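Local coordinates for capsid protein VP1 (Human polyomavirus 12, PDB 6Y5Z) that probably builds the T=7 icosahedral shell of the virus from five-membered capsomers and takes part in attachment to the host cell, at residues T50-D55 and Q141-V146; E60-Y65 and P183-S188; V121-H126 and M246-A251; E133-Q138 and E195-F200; K156-V161 and A172-D177. All blocks are in the same frame, centred on the assembly; numbering follows the deposited sequence.

Contact 1. Residues T50-D55 and Q141-V146; sequences TARETD and QQSHLV
Leu145 meets the guanidinium of Arg52 with a methyl group: CD1 lies over one face of the flat group, offset toward its rim and 3.7 Å from NH1, while the two side chains cross at about a right angle. Leu145 CB also rests on the backbone at Arg52 O, and Glu53 runs beside the leucine, pointing the same way. At the other end Val146 CG2 comes within 3.2 Å of Asp55 OD2. Asp55 holds CG anti to the backbone N (chi1 -174°), and OD2 makes the touch.

No direct hydrogen bond joins residues 50-55 to 141-146; between them two waters make the polar links. One water donates to both Arg52 O (2.8 Å) and Asp55 OD2 (3.1 Å) and accepts from Ser143 OG (2.8 Å), an oxygen that also takes the N-H of Leu145 in an ST turn. A second water links Arg52 NH2 to Gln142 O.

The polar ends of Arg52, His144 and Asp55 have partners on a neighbouring subunit, where Thr38 bonds Arg52 NH1 and His144 NE2, Trp39 makes a cation-pi contact with Arg52, and His106 bonds Asp55 OD1. Within the chain, the contact ties the loop between strands 9-26 and 66-71 to the one between strands 136-139 and 173-175.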
# COMPACT_ATOMS: atom_id res chain seq x y z
N THR D 50 33.60 15.86 2.80
CA THR D 50 33.76 17.08 3.64
C THR D 50 33.40 18.33 2.83
O THR D 50 33.29 19.42 3.45
CB THR D 50 35.19 17.17 4.20
OG1 THR D 50 36.07 17.27 3.08
CG2 THR D 50 35.54 15.99 5.07
N ALA D 51 33.26 18.20 1.51
CA ALA D 51 32.91 19.28 0.58
C ALA D 51 32.45 18.66 -0.73
O ALA D 51 32.83 17.52 -1.00
CB ALA D 51 34.12 20.16 0.35
N ARG D 52 31.70 19.40 -1.56
CA ARG D 52 31.28 18.89 -2.89
C ARG D 52 32.50 18.63 -3.77
O ARG D 52 32.44 17.71 -4.59
CB ARG D 52 30.41 19.90 -3.63
CG ARG D 52 28.92 19.73 -3.42
CD ARG D 52 28.15 20.66 -4.33
NE ARG D 52 27.50 20.03 -5.47
CZ ARG D 52 27.28 20.64 -6.63
NH1 ARG D 52 27.69 21.88 -6.82
NH2 ARG D 52 26.63 20.03 -7.59
N GLU D 53 33.58 19.40 -3.59
CA GLU D 53 34.78 19.35 -4.45
C GLU D 53 35.77 18.28 -3.98
O GLU D 53 36.76 18.08 -4.67
CB GLU D 53 35.48 20.71 -4.45
CG GLU D 53 34.65 21.82 -5.04
CD GLU D 53 33.53 22.39 -4.19
OE1 GLU D 53 33.51 22.19 -2.92
OE2 GLU D 53 32.65 23.05 -4.80
N THR D 54 35.56 17.66 -2.81
CA THR D 54 36.47 16.63 -2.27
C THR D 54 35.75 15.28 -2.16
O THR D 54 36.12 14.48 -1.33
CB THR D 54 37.02 17.05 -0.90
OG1 THR D 54 35.91 17.21 -0.00
CG2 THR D 54 37.82 18.32 -0.99
N ASP D 55 34.72 15.07 -2.98
CA ASP D 55 33.86 13.87 -2.89
C ASP D 55 34.54 12.78 -3.71
O ASP D 55 34.44 12.83 -4.95
CB ASP D 55 32.46 14.23 -3.36
CG ASP D 55 31.44 13.13 -3.18
OD1 ASP D 55 31.75 12.10 -2.56
OD2 ASP D 55 30.32 13.36 -3.66
N GLN D 141 23.66 11.58 -12.41
CA GLN D 141 24.36 11.65 -11.11
C GLN D 141 23.68 12.67 -10.21
O GLN D 141 23.14 13.67 -10.71
CB GLN D 141 25.82 12.08 -11.29
CG GLN D 141 26.60 11.13 -12.18
CD GLN D 141 28.06 11.46 -12.39
OE1 GLN D 141 28.69 10.85 -13.26
NE2 GLN D 141 28.64 12.39 -11.62
N GLN D 142 23.81 12.48 -8.90
CA GLN D 142 23.32 13.46 -7.90
C GLN D 142 24.21 14.72 -7.92
O GLN D 142 23.69 15.82 -7.68
CB GLN D 142 23.26 12.82 -6.52
CG GLN D 142 22.59 13.72 -5.48
CD GLN D 142 22.03 12.90 -4.34
OE1 GLN D 142 20.84 12.54 -4.34
NE2 GLN D 142 22.91 12.50 -3.44
N SER D 143 25.51 14.56 -8.19
CA SER D 143 26.51 15.65 -8.22
C SER D 143 27.48 15.43 -9.36
O SER D 143 28.10 14.35 -9.43
CB SER D 143 27.24 15.77 -6.92
OG SER D 143 28.37 16.64 -7.09
N HIS D 144 27.64 16.43 -10.22
CA HIS D 144 28.60 16.38 -11.34
C HIS D 144 30.04 16.45 -10.82
O HIS D 144 30.96 16.17 -11.61
CB HIS D 144 28.26 17.46 -12.37
CG HIS D 144 28.65 18.84 -12.00
ND1 HIS D 144 29.84 19.44 -12.45
CD2 HIS D 144 28.01 19.77 -11.26
CE1 HIS D 144 29.90 20.68 -11.98
NE2 HIS D 144 28.80 20.91 -11.23
N LEU D 145 30.26 16.79 -9.54
CA LEU D 145 31.63 17.06 -9.03
C LEU D 145 32.26 15.82 -8.41
O LEU D 145 33.45 15.90 -8.03
CB LEU D 145 31.58 18.22 -8.04
CG LEU D 145 31.30 19.58 -8.67
CD1 LEU D 145 31.10 20.64 -7.60
CD2 LEU D 145 32.43 19.98 -9.62
N VAL D 146 31.54 14.69 -8.31
CA VAL D 146 32.12 13.47 -7.69
C VAL D 146 33.35 13.05 -8.51
O VAL D 146 33.27 13.06 -9.75
CB VAL D 146 31.11 12.32 -7.56
CG1 VAL D 146 31.73 11.08 -6.93
CG2 VAL D 146 29.86 12.74 -6.79
O HOH W 1 24.60 18.05 -6.22
O HOH W 2 30.19 16.11 -5.08

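Contact 2. Residues E60-Y65 and P183-S188; sequences EQMPYY and PIETWS
Pro63 O is gripped twice: the backbone N of Ile184 donates to it at 3.0 Å, nearly straight at 164°, and a water that accepts from Glu185 N donates to it at 2.8 Å. Pro183 CA adds a CA-H...O contact to the same oxygen. A second direct bond is shorter, Tyr65 OH giving its proton to Trp187 O at 2.6 Å, with that oxygen at the ring edge, in plane. The same hydroxyl also bonds the hydroxyl of Tyr125.

Over one face of the Tyr65 ring sits Ile184 CG2, 3.8 Å from the centroid and only 7° off the normal, a well-centred CH-pi contact. Ile184 CG1 lies between its own backbone N and carbonyl carbon (chi1 70°), and it meets Pro63 CG at 3.8 Å. Farther out, Met62 SD touches the carboxylate carbon Glu185 CD at 3.8 Å, the chains crossing at about a right angle; Glu185 OE2 bonds Tyr148 of the same chain and His106 of a neighbouring subunit.

All of this is buried. Strands 237-250 and 124-131 pack against Tyr65 and Ile184, so the contact lies where the large antiparallel sheet meets the segment leading into strand 187-189 of the small sheet.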
# COMPACT_ATOMS: atom_id res chain seq x y z
N GLU D 60 34.88 0.43 -2.92
CA GLU D 60 34.25 -0.62 -2.08
C GLU D 60 33.06 -0.05 -1.29
O GLU D 60 32.39 -0.82 -0.63
CB GLU D 60 35.25 -1.25 -1.11
CG GLU D 60 36.59 -1.58 -1.76
CD GLU D 60 37.48 -0.37 -2.08
OE1 GLU D 60 37.46 0.63 -1.32
OE2 GLU D 60 38.16 -0.41 -3.10
N GLN D 61 32.82 1.26 -1.34
CA GLN D 61 31.77 1.92 -0.50
C GLN D 61 30.48 2.13 -1.29
O GLN D 61 29.55 2.71 -0.69
CB GLN D 61 32.32 3.23 0.08
CG GLN D 61 33.35 2.97 1.18
CD GLN D 61 33.98 4.21 1.76
OE1 GLN D 61 33.36 5.27 1.78
NE2 GLN D 61 35.20 4.06 2.25
N MET D 62 30.39 1.68 -2.54
CA MET D 62 29.22 1.93 -3.43
C MET D 62 28.69 0.62 -3.99
O MET D 62 29.47 -0.28 -4.31
CB MET D 62 29.58 2.80 -4.63
CG MET D 62 30.02 4.20 -4.25
SD MET D 62 30.53 5.17 -5.68
CE MET D 62 32.15 4.46 -6.02
N PRO D 63 27.36 0.45 -4.09
CA PRO D 63 26.80 -0.71 -4.79
C PRO D 63 26.83 -0.59 -6.31
O PRO D 63 26.79 0.51 -6.85
CB PRO D 63 25.35 -0.76 -4.28
CG PRO D 63 25.04 0.69 -3.95
CD PRO D 63 26.34 1.22 -3.37
N TYR D 64 26.89 -1.75 -6.95
CA TYR D 64 27.04 -1.90 -8.41
C TYR D 64 25.91 -2.76 -8.96
O TYR D 64 25.34 -3.57 -8.22
CB TYR D 64 28.38 -2.57 -8.75
CG TYR D 64 29.57 -1.78 -8.29
CD1 TYR D 64 30.10 -0.79 -9.11
CD2 TYR D 64 30.09 -1.94 -7.03
CE1 TYR D 64 31.16 -0.01 -8.67
CE2 TYR D 64 31.15 -1.16 -6.58
CZ TYR D 64 31.66 -0.17 -7.40
OH TYR D 64 32.66 0.66 -6.99
N TYR D 65 25.70 -2.67 -10.26
CA TYR D 65 24.87 -3.66 -10.99
C TYR D 65 25.61 -4.99 -11.05
O TYR D 65 26.83 -5.02 -11.26
CB TYR D 65 24.52 -3.16 -12.39
CG TYR D 65 23.52 -2.03 -12.40
CD1 TYR D 65 22.17 -2.27 -12.16
CD2 TYR D 65 23.90 -0.72 -12.60
CE1 TYR D 65 21.25 -1.24 -12.10
CE2 TYR D 65 22.98 0.32 -12.57
CZ TYR D 65 21.65 0.07 -12.33
OH TYR D 65 20.75 1.09 -12.32
N PRO D 183 28.52 1.58 -11.17
CA PRO D 183 27.84 1.92 -9.92
C PRO D 183 26.37 2.25 -10.16
O PRO D 183 26.03 2.90 -11.13
CB PRO D 183 28.53 3.17 -9.36
CG PRO D 183 29.72 3.41 -10.27
CD PRO D 183 29.54 2.58 -11.52
N ILE D 184 25.48 1.81 -9.27
CA ILE D 184 24.05 2.15 -9.50
C ILE D 184 23.87 3.68 -9.39
O ILE D 184 22.98 4.23 -10.05
CB ILE D 184 23.09 1.36 -8.59
CG1 ILE D 184 23.19 1.79 -7.13
CG2 ILE D 184 23.26 -0.15 -8.74
CD1 ILE D 184 22.04 1.26 -6.30
N GLU D 185 24.69 4.37 -8.60
CA GLU D 185 24.44 5.82 -8.34
C GLU D 185 24.72 6.66 -9.59
O GLU D 185 24.35 7.82 -9.57
CB GLU D 185 25.16 6.32 -7.09
CG GLU D 185 26.64 6.49 -7.29
CD GLU D 185 27.34 7.16 -6.15
OE1 GLU D 185 27.11 6.77 -4.97
OE2 GLU D 185 28.14 8.08 -6.44
N THR D 186 25.29 6.10 -10.66
CA THR D 186 25.59 6.89 -11.89
C THR D 186 24.83 6.37 -13.10
O THR D 186 24.98 6.98 -14.14
CB THR D 186 27.09 6.96 -12.21
OG1 THR D 186 27.60 5.69 -12.63
CG2 THR D 186 27.90 7.46 -11.04
N TRP D 187 24.10 5.26 -13.01
CA TRP D 187 23.54 4.60 -14.22
C TRP D 187 22.11 4.12 -13.98
O TRP D 187 21.88 3.37 -13.00
CB TRP D 187 24.39 3.40 -14.64
CG TRP D 187 25.80 3.68 -15.06
CD1 TRP D 187 26.92 3.31 -14.40
CD2 TRP D 187 26.22 4.34 -16.26
NE1 TRP D 187 28.03 3.69 -15.11
CE2 TRP D 187 27.63 4.31 -16.26
CE3 TRP D 187 25.55 4.91 -17.34
CZ2 TRP D 187 28.37 4.88 -17.30
CZ3 TRP D 187 26.28 5.52 -18.34
CH2 TRP D 187 27.68 5.47 -18.33
N SER D 188 21.22 4.48 -14.90
CA SER D 188 19.80 4.07 -14.93
C SER D 188 19.62 3.17 -16.13
O SER D 188 20.24 3.40 -17.17
CB SER D 188 18.91 5.26 -15.08
OG SER D 188 19.04 6.13 -13.98
O HOH W 3 26.34 3.23 -6.44

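Contact 3. Residues V121-H126 and M246-A251; sequences VGSTYH and MGWFTA
An antiparallel hydrogen-bonded pair, Val121 with Trp248, joins the approach to strand 124-131 to the later part of strand 237-250. Trp248 N donates to Val121 O at 2.8 Å and 169°, coming from above the carbonyl plane, and Val121 N returns a bond to Trp248 O at 3.2 Å.

The backbones then close up at two glycines, Gly122 and Gly247, whose CA atoms are 4.4 Å apart. Both have positive phi, and a beta carbon on either would point at the other segment and clash there. The space beside Gly122 is taken by the Trp248 indole: CZ3 lies 3.7 Å from Gly122 CA, and CH2 reaches Ser123 OG at 3.6 Å, a hydroxyl whose hydrogen bond is with Gly206 O. The Trp248 and Phe259 rings meet edge-to-face. Both strands belong to the large antiparallel sheet of the VP1 jelly roll, where 124-131 is bracketed by 197-204 and 237-250.

Gly247 CA also makes a CA-H...O contact with Ser123 O at 3.3 Å. Past the glycines, Thr124 turns CG2, anti to its carbonyl carbon, onto Met246 O. The methionine chain bends at chi2 and chi3, and its SD lies at the edge of the His126 ring, in plane, 3.5 Å from CE1; Asp244 bonds that histidine through ND1.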
# COMPACT_ATOMS: atom_id res chain seq x y z
N VAL D 121 18.05 -1.38 7.73
CA VAL D 121 16.96 -0.43 7.34
C VAL D 121 17.55 0.64 6.43
O VAL D 121 18.79 0.85 6.38
CB VAL D 121 16.27 0.20 8.57
CG1 VAL D 121 15.46 -0.80 9.38
CG2 VAL D 121 17.27 0.90 9.46
N GLY D 122 16.67 1.38 5.77
CA GLY D 122 17.05 2.50 4.91
C GLY D 122 16.58 2.31 3.50
O GLY D 122 15.54 1.67 3.27
N SER D 123 17.28 2.92 2.56
CA SER D 123 16.87 3.02 1.15
C SER D 123 17.03 1.66 0.47
O SER D 123 17.99 0.93 0.73
CB SER D 123 17.66 4.07 0.44
OG SER D 123 17.36 5.38 0.93
N THR D 124 16.04 1.30 -0.33
CA THR D 124 16.01 0.04 -1.09
C THR D 124 15.99 0.35 -2.58
O THR D 124 15.40 1.34 -3.03
CB THR D 124 14.85 -0.85 -0.65
OG1 THR D 124 13.65 -0.16 -0.88
CG2 THR D 124 14.95 -1.22 0.80
N TYR D 125 16.66 -0.50 -3.33
CA TYR D 125 16.75 -0.37 -4.80
C TYR D 125 16.76 -1.79 -5.36
O TYR D 125 17.69 -2.56 -5.07
CB TYR D 125 18.00 0.40 -5.21
CG TYR D 125 18.10 0.64 -6.68
CD1 TYR D 125 17.42 1.69 -7.26
CD2 TYR D 125 18.85 -0.19 -7.49
CE1 TYR D 125 17.46 1.92 -8.62
CE2 TYR D 125 18.94 0.05 -8.85
CZ TYR D 125 18.26 1.12 -9.41
OH TYR D 125 18.31 1.35 -10.76
N HIS D 126 15.69 -2.14 -6.05
CA HIS D 126 15.52 -3.48 -6.65
C HIS D 126 15.39 -3.29 -8.15
O HIS D 126 14.62 -2.40 -8.57
CB HIS D 126 14.32 -4.23 -6.11
CG HIS D 126 14.48 -4.59 -4.69
ND1 HIS D 126 15.34 -5.59 -4.28
CD2 HIS D 126 13.90 -4.11 -3.57
CE1 HIS D 126 15.29 -5.69 -2.97
NE2 HIS D 126 14.40 -4.79 -2.51
N MET D 246 19.10 -3.77 0.10
CA MET D 246 18.06 -3.94 1.14
C MET D 246 18.10 -2.82 2.18
O MET D 246 17.16 -2.73 2.97
CB MET D 246 18.26 -5.28 1.86
CG MET D 246 18.11 -6.47 0.95
SD MET D 246 16.45 -6.61 0.25
CE MET D 246 15.44 -6.87 1.71
N GLY D 247 19.14 -1.99 2.17
CA GLY D 247 19.29 -0.91 3.15
C GLY D 247 20.69 -0.90 3.70
O GLY D 247 21.61 -1.45 3.02
N TRP D 248 20.84 -0.36 4.90
CA TRP D 248 22.15 -0.26 5.58
C TRP D 248 22.16 -1.09 6.85
O TRP D 248 21.19 -1.05 7.64
CB TRP D 248 22.55 1.19 5.87
CG TRP D 248 22.72 1.99 4.61
CD1 TRP D 248 23.72 1.89 3.69
CD2 TRP D 248 21.83 2.99 4.12
NE1 TRP D 248 23.51 2.78 2.66
CE2 TRP D 248 22.35 3.45 2.89
CE3 TRP D 248 20.64 3.55 4.61
CZ2 TRP D 248 21.70 4.42 2.14
CZ3 TRP D 248 20.00 4.52 3.87
CH2 TRP D 248 20.53 4.95 2.65
N PHE D 249 23.29 -1.76 7.06
CA PHE D 249 23.64 -2.50 8.29
C PHE D 249 24.49 -1.59 9.17
O PHE D 249 25.36 -0.90 8.63
CB PHE D 249 24.41 -3.75 7.89
CG PHE D 249 24.86 -4.63 9.02
CD1 PHE D 249 26.12 -4.48 9.58
CD2 PHE D 249 24.05 -5.65 9.51
CE1 PHE D 249 26.53 -5.28 10.63
CE2 PHE D 249 24.48 -6.48 10.53
CZ PHE D 249 25.72 -6.28 11.11
N THR D 250 24.25 -1.59 10.48
CA THR D 250 25.15 -0.88 11.42
C THR D 250 25.72 -1.88 12.43
O THR D 250 24.97 -2.41 13.28
CB THR D 250 24.45 0.27 12.14
OG1 THR D 250 23.76 1.08 11.19
CG2 THR D 250 25.42 1.14 12.92
N ALA D 251 27.02 -2.09 12.37
CA ALA D 251 27.76 -2.97 13.30
C ALA D 251 27.85 -2.31 14.67
O ALA D 251 27.89 -1.05 14.75
CB ALA D 251 29.14 -3.27 12.77
O HOH W 4 15.47 -1.08 4.12

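Contact 4. Residues E133-Q138 and E195-F200; sequences EPLDLQ and ENTRYF
Glu133 holds CG between its backbone N and carbonyl carbon (chi1 63°) and runs extended from there, while Asn196 has CG anti to the backbone N (chi1 -165°); their polar ends meet. Asn196 ND2 donates to Glu133 OE2 at 3.0 Å, using the anti lone pair of that oxygen, with carboxylate and amide planes 80° apart. The same OE2 forms a salt bridge with Lys234, and ND2 also bonds Leu232 O, so both atoms are shared.

Here the loop leaving strand 124-131 turns into strand 136-139 of the small three-stranded sheet and passes the start of strand 197-204 in the large one. Two waters span the gap at Thr197 OG1: one donates to Glu133 O at 2.7 Å, the other lies 2.8 Å from Pro134 O, to which it probably donates. Leu135 CD1 rests on Thr197 CG2 at 3.9 Å, the side chains crossing at about a right angle, and lies 4.3 Å from Tyr199 CD2. The hydroxyl of Tyr199 bonds Glu95 of a neighbouring subunit.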
# COMPACT_ATOMS: atom_id res chain seq x y z
N GLU D 133 20.62 -9.02 -25.34
CA GLU D 133 21.89 -8.25 -25.48
C GLU D 133 22.07 -7.48 -24.18
O GLU D 133 21.17 -7.49 -23.35
CB GLU D 133 21.84 -7.38 -26.73
CG GLU D 133 20.77 -6.32 -26.70
CD GLU D 133 20.49 -5.82 -28.10
OE1 GLU D 133 21.10 -4.80 -28.48
OE2 GLU D 133 19.67 -6.46 -28.80
N PRO D 134 23.23 -6.85 -23.94
CA PRO D 134 23.45 -6.16 -22.67
C PRO D 134 22.41 -5.06 -22.43
O PRO D 134 21.93 -4.43 -23.37
CB PRO D 134 24.86 -5.58 -22.82
CG PRO D 134 25.52 -6.49 -23.86
CD PRO D 134 24.41 -6.83 -24.83
N LEU D 135 22.09 -4.85 -21.16
CA LEU D 135 21.19 -3.76 -20.72
C LEU D 135 21.79 -2.41 -21.16
O LEU D 135 22.97 -2.14 -20.88
CB LEU D 135 21.01 -3.85 -19.20
CG LEU D 135 20.16 -2.75 -18.57
CD1 LEU D 135 18.71 -2.94 -18.94
CD2 LEU D 135 20.31 -2.78 -17.05
N ASP D 136 20.99 -1.58 -21.82
CA ASP D 136 21.39 -0.20 -22.18
C ASP D 136 21.25 0.70 -20.94
O ASP D 136 20.19 0.61 -20.25
CB ASP D 136 20.55 0.35 -23.32
CG ASP D 136 20.75 -0.41 -24.62
OD1 ASP D 136 21.92 -0.48 -25.07
OD2 ASP D 136 19.75 -0.94 -25.17
N LEU D 137 22.28 1.48 -20.64
CA LEU D 137 22.35 2.37 -19.45
C LEU D 137 22.39 3.83 -19.90
O LEU D 137 23.05 4.17 -20.92
CB LEU D 137 23.58 2.05 -18.61
CG LEU D 137 23.67 0.63 -18.05
CD1 LEU D 137 25.01 0.42 -17.35
CD2 LEU D 137 22.52 0.36 -17.10
N GLN D 138 21.74 4.68 -19.11
CA GLN D 138 21.76 6.15 -19.27
C GLN D 138 22.44 6.70 -18.03
O GLN D 138 22.02 6.37 -16.88
CB GLN D 138 20.34 6.68 -19.45
CG GLN D 138 20.24 8.19 -19.26
CD GLN D 138 20.91 8.97 -20.36
OE1 GLN D 138 20.57 8.81 -21.52
NE2 GLN D 138 21.77 9.90 -19.97
N GLU D 195 15.27 -2.10 -26.58
CA GLU D 195 14.16 -2.64 -27.40
C GLU D 195 14.09 -4.17 -27.21
O GLU D 195 12.99 -4.74 -27.35
CB GLU D 195 14.32 -2.28 -28.87
CG GLU D 195 13.11 -2.69 -29.71
N ASN D 196 15.23 -4.79 -26.92
CA ASN D 196 15.38 -6.26 -26.87
C ASN D 196 15.69 -6.71 -25.44
O ASN D 196 16.24 -7.81 -25.26
CB ASN D 196 16.49 -6.67 -27.84
CG ASN D 196 16.50 -8.15 -28.15
OD1 ASN D 196 15.44 -8.76 -28.23
ND2 ASN D 196 17.70 -8.69 -28.35
N THR D 197 15.26 -5.94 -24.44
CA THR D 197 15.42 -6.26 -23.01
C THR D 197 14.14 -5.84 -22.29
O THR D 197 13.57 -4.83 -22.68
CB THR D 197 16.63 -5.54 -22.39
OG1 THR D 197 17.82 -6.14 -22.93
CG2 THR D 197 16.65 -5.65 -20.88
N ARG D 198 13.72 -6.59 -21.29
CA ARG D 198 12.65 -6.16 -20.37
C ARG D 198 13.29 -5.89 -19.03
O ARG D 198 14.03 -6.77 -18.55
CB ARG D 198 11.55 -7.22 -20.22
CG ARG D 198 10.97 -7.71 -21.53
CD ARG D 198 10.48 -6.64 -22.49
NE ARG D 198 10.01 -7.37 -23.65
CZ ARG D 198 10.56 -7.34 -24.85
NH1 ARG D 198 11.51 -6.47 -25.15
NH2 ARG D 198 10.07 -8.11 -25.80
N TYR D 199 13.09 -4.69 -18.48
CA TYR D 199 13.60 -4.40 -17.12
C TYR D 199 12.46 -3.94 -16.23
O TYR D 199 11.46 -3.43 -16.76
CB TYR D 199 14.75 -3.40 -17.14
CG TYR D 199 14.41 -2.01 -17.57
CD1 TYR D 199 13.89 -1.08 -16.68
CD2 TYR D 199 14.59 -1.61 -18.89
CE1 TYR D 199 13.58 0.20 -17.09
CE2 TYR D 199 14.28 -0.33 -19.31
CZ TYR D 199 13.75 0.57 -18.41
OH TYR D 199 13.44 1.85 -18.79
N PHE D 200 12.66 -4.15 -14.92
CA PHE D 200 11.65 -3.92 -13.86
C PHE D 200 12.41 -3.45 -12.63
O PHE D 200 13.42 -4.06 -12.29
CB PHE D 200 10.88 -5.20 -13.56
CG PHE D 200 10.35 -5.94 -14.76
CD1 PHE D 200 11.16 -6.81 -15.48
CD2 PHE D 200 9.02 -5.81 -15.14
CE1 PHE D 200 10.67 -7.48 -16.58
CE2 PHE D 200 8.51 -6.52 -16.22
CZ PHE D 200 9.34 -7.37 -16.92
O HOH W 5 19.76 -6.97 -21.15
O HOH W 6 19.25 -4.18 -24.02

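Contact 5. Residues K156-V161 and A172-D177; sequences KSVTDV and AKAKLD
Val158 leans on the backbone of the strand at Lys173. Its CB lies 3.7 Å from Lys173 O, and both methyls face that same oxygen, CG1 at 3.7 Å and CG2 at 3.6 Å. CG2, held between the valine's own backbone N and carbonyl carbon, also reaches Ala172 CA at 4.0 Å. CG1, anti to the carbonyl carbon, continues to the methyl of Ala174, CB at 4.3 Å. Next along the loop, Thr159 turns CG2 to Ala172, 4.0 Å from its CB, while the threonine hydroxyl bonds Ser171.

The strand, 173-175, is an outermost one of the small three-stranded sheet within this chain. Its backbone bonds go to strand 136-139, and Lys173 sends its amino group to Gln138 and Asp190. Residues 156-161 add a few methyl groups to this strand, and no hydrogen bond runs between the two segments. Van der Waals contact alone joins them, consistent with a small contact at the surface.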
# COMPACT_ATOMS: atom_id res chain seq x y z
N LYS D 156 31.87 9.65 -17.00
CA LYS D 156 33.16 10.24 -17.46
C LYS D 156 33.85 9.28 -18.45
O LYS D 156 34.61 9.77 -19.33
CB LYS D 156 34.07 10.53 -16.27
CG LYS D 156 35.36 11.26 -16.65
CD LYS D 156 36.28 11.43 -15.48
CE LYS D 156 37.57 12.11 -15.89
NZ LYS D 156 38.43 12.37 -14.71
N SER D 157 33.62 7.97 -18.33
CA SER D 157 34.21 6.93 -19.22
C SER D 157 33.73 7.13 -20.67
O SER D 157 34.44 6.64 -21.57
CB SER D 157 33.89 5.54 -18.75
OG SER D 157 34.32 5.35 -17.41
N VAL D 158 32.56 7.76 -20.89
CA VAL D 158 31.89 7.81 -22.22
C VAL D 158 31.64 9.23 -22.71
O VAL D 158 31.37 9.39 -23.90
CB VAL D 158 30.58 7.00 -22.23
CG1 VAL D 158 30.83 5.56 -21.84
CG2 VAL D 158 29.49 7.64 -21.37
N THR D 159 31.71 10.25 -21.86
CA THR D 159 31.39 11.63 -22.25
C THR D 159 32.01 12.62 -21.27
O THR D 159 32.53 12.22 -20.25
CB THR D 159 29.88 11.81 -22.41
OG1 THR D 159 29.62 13.00 -23.16
CG2 THR D 159 29.15 11.89 -21.08
N ASP D 160 31.99 13.89 -21.66
CA ASP D 160 32.40 15.04 -20.83
C ASP D 160 31.35 15.22 -19.73
O ASP D 160 30.17 15.43 -20.07
CB ASP D 160 32.48 16.31 -21.68
CG ASP D 160 33.55 16.27 -22.76
OD1 ASP D 160 34.68 15.85 -22.44
OD2 ASP D 160 33.25 16.69 -23.90
N VAL D 161 31.77 15.13 -18.49
CA VAL D 161 30.82 15.30 -17.34
C VAL D 161 30.72 16.79 -16.99
O VAL D 161 31.76 17.45 -16.71
CB VAL D 161 31.23 14.41 -16.17
CG1 VAL D 161 30.36 14.66 -14.95
CG2 VAL D 161 31.14 12.96 -16.59
N ALA D 172 25.49 10.48 -22.43
CA ALA D 172 25.96 9.55 -21.38
C ALA D 172 25.32 8.18 -21.56
O ALA D 172 24.42 7.81 -20.79
CB ALA D 172 25.70 10.13 -20.01
N LYS D 173 25.73 7.47 -22.61
CA LYS D 173 25.18 6.15 -22.96
C LYS D 173 26.24 5.09 -22.74
O LYS D 173 27.40 5.30 -23.13
CB LYS D 173 24.72 6.08 -24.42
CG LYS D 173 23.72 7.13 -24.84
CD LYS D 173 22.39 6.98 -24.11
CE LYS D 173 21.30 7.78 -24.77
NZ LYS D 173 20.01 7.71 -24.05
N ALA D 174 25.85 3.95 -22.20
CA ALA D 174 26.75 2.80 -22.04
C ALA D 174 25.93 1.51 -22.04
O ALA D 174 24.69 1.56 -22.08
CB ALA D 174 27.58 2.94 -20.80
N LYS D 175 26.62 0.38 -22.12
CA LYS D 175 26.02 -0.96 -22.00
C LYS D 175 26.53 -1.64 -20.75
O LYS D 175 27.72 -1.51 -20.43
CB LYS D 175 26.35 -1.76 -23.27
CG LYS D 175 25.69 -1.20 -24.51
CD LYS D 175 26.09 -1.83 -25.81
CE LYS D 175 25.44 -1.09 -26.96
NZ LYS D 175 25.34 -1.93 -28.18
N LEU D 176 25.66 -2.38 -20.05
CA LEU D 176 26.05 -3.09 -18.82
C LEU D 176 26.79 -4.37 -19.24
O LEU D 176 26.14 -5.41 -19.42
CB LEU D 176 24.81 -3.38 -17.97
CG LEU D 176 25.07 -4.13 -16.67
CD1 LEU D 176 26.20 -3.50 -15.86
CD2 LEU D 176 23.80 -4.22 -15.84
N ASP D 177 28.11 -4.26 -19.37
CA ASP D 177 28.94 -5.34 -19.97
C ASP D 177 29.99 -5.85 -18.98
O ASP D 177 30.81 -6.68 -19.38
CB ASP D 177 29.54 -4.86 -21.29
CG ASP D 177 30.48 -3.69 -21.17
OD1 ASP D 177 30.78 -3.25 -20.02
OD2 ASP D 177 30.90 -3.18 -22.23

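Overall arrangement
Contacts 2 and 3 are buried and contact 5 lies at the surface, with contacts 1 and 4 between. Contact 3 lies within the large antiparallel sheet and depends on paired backbones; contact 2 packs beside it, the hydroxyls of Tyr65 and Tyr125 joining the two. Contacts 2, 4 and 5 share the small sheet: Gln138 N meets Ser188 O on one side, Leu137 N meets Ala174 O on the other, and the Trp187 ring packs on Ala174. Contact 1 is joined across its segments by water with no direct hydrogen bond, contacts 2 and 4 combine direct bonds with water, and contact 5 has only van der Waals packing. Contacts 1 to 4 all touch a neighbouring subunit of the pentamer.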